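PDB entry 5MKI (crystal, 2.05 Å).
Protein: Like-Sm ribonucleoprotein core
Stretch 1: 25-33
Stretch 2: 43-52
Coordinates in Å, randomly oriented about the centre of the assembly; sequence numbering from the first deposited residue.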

# COMPACT_ATOMS: atom_id res chain seq x y z
N ASP A 25 -2.02 -5.39 -13.81
CA ASP A 25 -0.91 -6.05 -14.49
C ASP A 25 -1.15 -6.25 -15.98
O ASP A 25 -0.32 -6.87 -16.65
N GLY A 26 -2.28 -5.76 -16.51
CA GLY A 26 -2.62 -5.94 -17.90
C GLY A 26 -3.64 -7.03 -18.18
O GLY A 26 -4.20 -7.07 -19.28
N LYS A 27 -3.90 -7.91 -17.22
CA LYS A 27 -4.91 -8.95 -17.40
C LYS A 27 -6.29 -8.34 -17.59
O LYS A 27 -6.61 -7.27 -17.08
N LEU A 28 -7.12 -9.07 -18.35
CA LEU A 28 -8.55 -8.82 -18.48
C LEU A 28 -9.29 -10.05 -17.99
O LEU A 28 -9.05 -11.15 -18.49
N VAL A 29 -10.19 -9.87 -17.03
CA VAL A 29 -11.04 -10.95 -16.53
C VAL A 29 -12.48 -10.60 -16.88
O VAL A 29 -12.97 -9.54 -16.50
N LYS A 30 -13.15 -11.50 -17.60
CA LYS A 30 -14.50 -11.27 -18.11
C LYS A 30 -15.43 -12.32 -17.51
O LYS A 30 -15.08 -13.50 -17.49
N GLY A 31 -16.60 -11.89 -17.03
CA GLY A 31 -17.51 -12.84 -16.43
C GLY A 31 -18.82 -12.19 -16.02
O GLY A 31 -19.03 -10.99 -16.22
N ARG A 32 -19.69 -13.01 -15.43
CA ARG A 32 -21.02 -12.58 -14.99
C ARG A 32 -20.97 -12.16 -13.52
O ARG A 32 -20.68 -12.98 -12.64
N LEU A 33 -21.30 -10.90 -13.25
CA LEU A 33 -21.10 -10.30 -11.93
C LEU A 33 -22.21 -10.73 -10.96
O LEU A 33 -23.36 -10.29 -11.10
N ALA A 43 -17.23 -11.15 -7.31
CA ALA A 43 -17.41 -12.56 -7.62
C ALA A 43 -17.93 -12.67 -9.05
O ALA A 43 -19.01 -12.15 -9.36
N LEU A 44 -17.17 -13.33 -9.92
CA LEU A 44 -17.50 -13.45 -11.34
C LEU A 44 -17.80 -14.91 -11.68
O LEU A 44 -16.94 -15.78 -11.49
N GLU A 45 -19.00 -15.16 -12.20
CA GLU A 45 -19.44 -16.50 -12.56
C GLU A 45 -19.12 -16.80 -14.02
O GLU A 45 -19.28 -15.94 -14.89
N ASN A 46 -18.68 -18.03 -14.29
CA ASN A 46 -18.34 -18.45 -15.66
C ASN A 46 -17.37 -17.45 -16.30
O ASN A 46 -17.65 -16.85 -17.35
N ALA A 47 -16.23 -17.28 -15.65
CA ALA A 47 -15.30 -16.21 -15.98
C ALA A 47 -14.22 -16.68 -16.95
O ALA A 47 -13.87 -17.86 -17.01
N LYS A 48 -13.69 -15.72 -17.70
CA LYS A 48 -12.70 -15.98 -18.73
C LYS A 48 -11.57 -14.97 -18.61
O LYS A 48 -11.82 -13.77 -18.47
N ILE A 49 -10.33 -15.45 -18.66
CA ILE A 49 -9.17 -14.57 -18.81
C ILE A 49 -8.87 -14.45 -20.29
O ILE A 49 -8.78 -15.47 -20.99
N GLU A 50 -8.72 -13.22 -20.78
CA GLU A 50 -8.33 -13.04 -22.18
C GLU A 50 -6.96 -13.63 -22.46
O GLU A 50 -6.64 -13.92 -23.62
N SER A 51 -6.14 -13.81 -21.42
CA SER A 51 -4.85 -14.48 -21.53
C SER A 51 -4.97 -15.99 -21.63
O SER A 51 -3.98 -16.69 -21.36
N ASP A 52 -6.14 -16.51 -22.00
CA ASP A 52 -6.45 -17.93 -21.88
C ASP A 52 -7.90 -18.19 -22.28
O ASP A 52 -8.54 -19.11 -21.75

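The two stretches run antiparallel, and the side chains follow from the pairing. Before the strand, D25 (chi1 p) is out of reach of stretch 2 but organizes its own end of the loop: OD1 accepts from K27 N at 2.9 Å, and OD2 forms a very short salt bridge with K27 NZ at 2.5 Å. Between them sits G26, whose backbone angles by themselves call for glycine. K27 is m, t, t, p, and its end leads away from stretch 2.

At L28 the pairing is finished by a side chain. E50 points toward stretch 1 with chi1 off-well at 104°, and its OE2 accepts from L28 N at 2.8 Å, while E50 N donates to L28 O at 3.1 Å. S51 OG adds a weak hydrogen bond to E50 OE1, 3.1 Å.

V29 (t) opens the buried face it shares with L33, L44 and I49. Its CG1 lies 3.6 Å from I49 CD1 and 3.7 Å from L44 CD1, with I49 m, m and L44 m, t.

K30 and K48 are paired on the other face. Like charges do not prevent the pairing: the aliphatic parts lie alongside, K30 CE to K48 CD 4.0 Å, and each NZ is hydrogen-bonded elsewhere in the structure.

G31 sits at the beta bulge, where the register shifts by one. A CB here would point toward stretch 2, only 3.1 Å from both L44 CB and A47 CB, so the close backbone approach leaves little room for a side chain.

R32, extended with chi1 to chi3 all t, pairs with E45 (t, t). R32 NE and E45 OE1 are 4.1 Å apart, beyond a salt bridge; water 1 links them, donating to E45 OE1 at 2.8 Å and accepting a weak bond from R32 NE at 3.1 Å.

L33 (t, p) returns to the buried face, its CD1 4.1 Å from L44 CD2.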

# COMPACT_ATOMS: atom_id res chain seq x y z
CB ASP A 25 -0.62 -7.40 -13.83
CG ASP A 25 -1.83 -8.34 -13.83
OD1 ASP A 25 -2.81 -8.07 -14.56
OD2 ASP A 25 -1.80 -9.35 -13.10
CB LYS A 27 -4.92 -9.89 -16.19
CG LYS A 27 -3.66 -10.71 -16.02
CD LYS A 27 -3.88 -11.83 -15.01
CE LYS A 27 -2.58 -12.53 -14.66
NZ LYS A 27 -1.58 -11.59 -14.11
CB LEU A 28 -8.94 -8.53 -19.93
CG LEU A 28 -8.94 -7.11 -20.48
CD1 LEU A 28 -7.51 -6.58 -20.67
CD2 LEU A 28 -9.73 -7.06 -21.79
CB VAL A 29 -10.89 -11.17 -15.02
CG1 VAL A 29 -11.57 -12.45 -14.62
CG2 VAL A 29 -9.43 -11.19 -14.61
CB LYS A 30 -14.53 -11.34 -19.64
CG LYS A 30 -15.92 -11.31 -20.25
CD LYS A 30 -15.91 -11.64 -21.75
CE LYS A 30 -17.02 -12.63 -22.13
NZ LYS A 30 -18.19 -11.99 -22.83
CB ARG A 32 -22.03 -13.71 -15.21
CG ARG A 32 -23.48 -13.41 -14.81
CD ARG A 32 -24.32 -14.70 -14.87
NE ARG A 32 -25.75 -14.45 -14.68
CZ ARG A 32 -26.56 -14.03 -15.65
NH1 ARG A 32 -26.09 -13.81 -16.87
NH2 ARG A 32 -27.84 -13.83 -15.40
CB LEU A 33 -21.03 -8.79 -12.05
CG LEU A 33 -20.76 -7.99 -10.76
CD1 LEU A 33 -19.29 -8.09 -10.35
CD2 LEU A 33 -21.19 -6.54 -10.93
CB ALA A 43 -18.37 -13.23 -6.64
CB LEU A 44 -16.36 -12.96 -12.23
CG LEU A 44 -15.93 -11.50 -12.11
CD1 LEU A 44 -14.62 -11.28 -12.86
CD2 LEU A 44 -17.04 -10.61 -12.63
CB GLU A 45 -20.94 -16.64 -12.32
CG GLU A 45 -21.47 -18.04 -12.43
CD GLU A 45 -22.98 -18.09 -12.42
OE1 GLU A 45 -23.59 -17.70 -13.44
OE2 GLU A 45 -23.55 -18.51 -11.39
CB ASN A 46 -19.60 -18.64 -16.50
CG ASN A 46 -20.41 -19.86 -16.07
OD1 ASN A 46 -19.85 -20.86 -15.63
ND2 ASN A 46 -21.72 -19.76 -16.17
CB ALA A 47 -14.64 -15.65 -14.71
CB LYS A 48 -13.31 -15.89 -20.14
CG LYS A 48 -14.52 -16.81 -20.37
CD LYS A 48 -15.47 -16.22 -21.41
CE LYS A 48 -16.60 -17.18 -21.76
NZ LYS A 48 -17.94 -16.50 -21.88
CB ILE A 49 -7.95 -15.11 -18.04
CG1 ILE A 49 -8.36 -15.70 -16.68
CG2 ILE A 49 -6.90 -14.03 -17.91
CD1 ILE A 49 -9.09 -14.74 -15.78
CB GLU A 50 -8.37 -11.56 -22.57
CG GLU A 50 -7.00 -10.85 -22.67
CD GLU A 50 -6.26 -10.72 -21.33
OE1 GLU A 50 -5.12 -10.19 -21.32
OE2 GLU A 50 -6.80 -11.13 -20.28
CB SER A 51 -3.98 -14.12 -20.33
OG SER A 51 -4.16 -12.77 -19.93
CB ASP A 52 -6.19 -18.41 -20.44
CG ASP A 52 -6.23 -19.91 -20.30
OD1 ASP A 52 -6.20 -20.61 -21.33
OD2 ASP A 52 -6.28 -20.40 -19.15
O HOH W 1 -25.98 -16.60 -12.50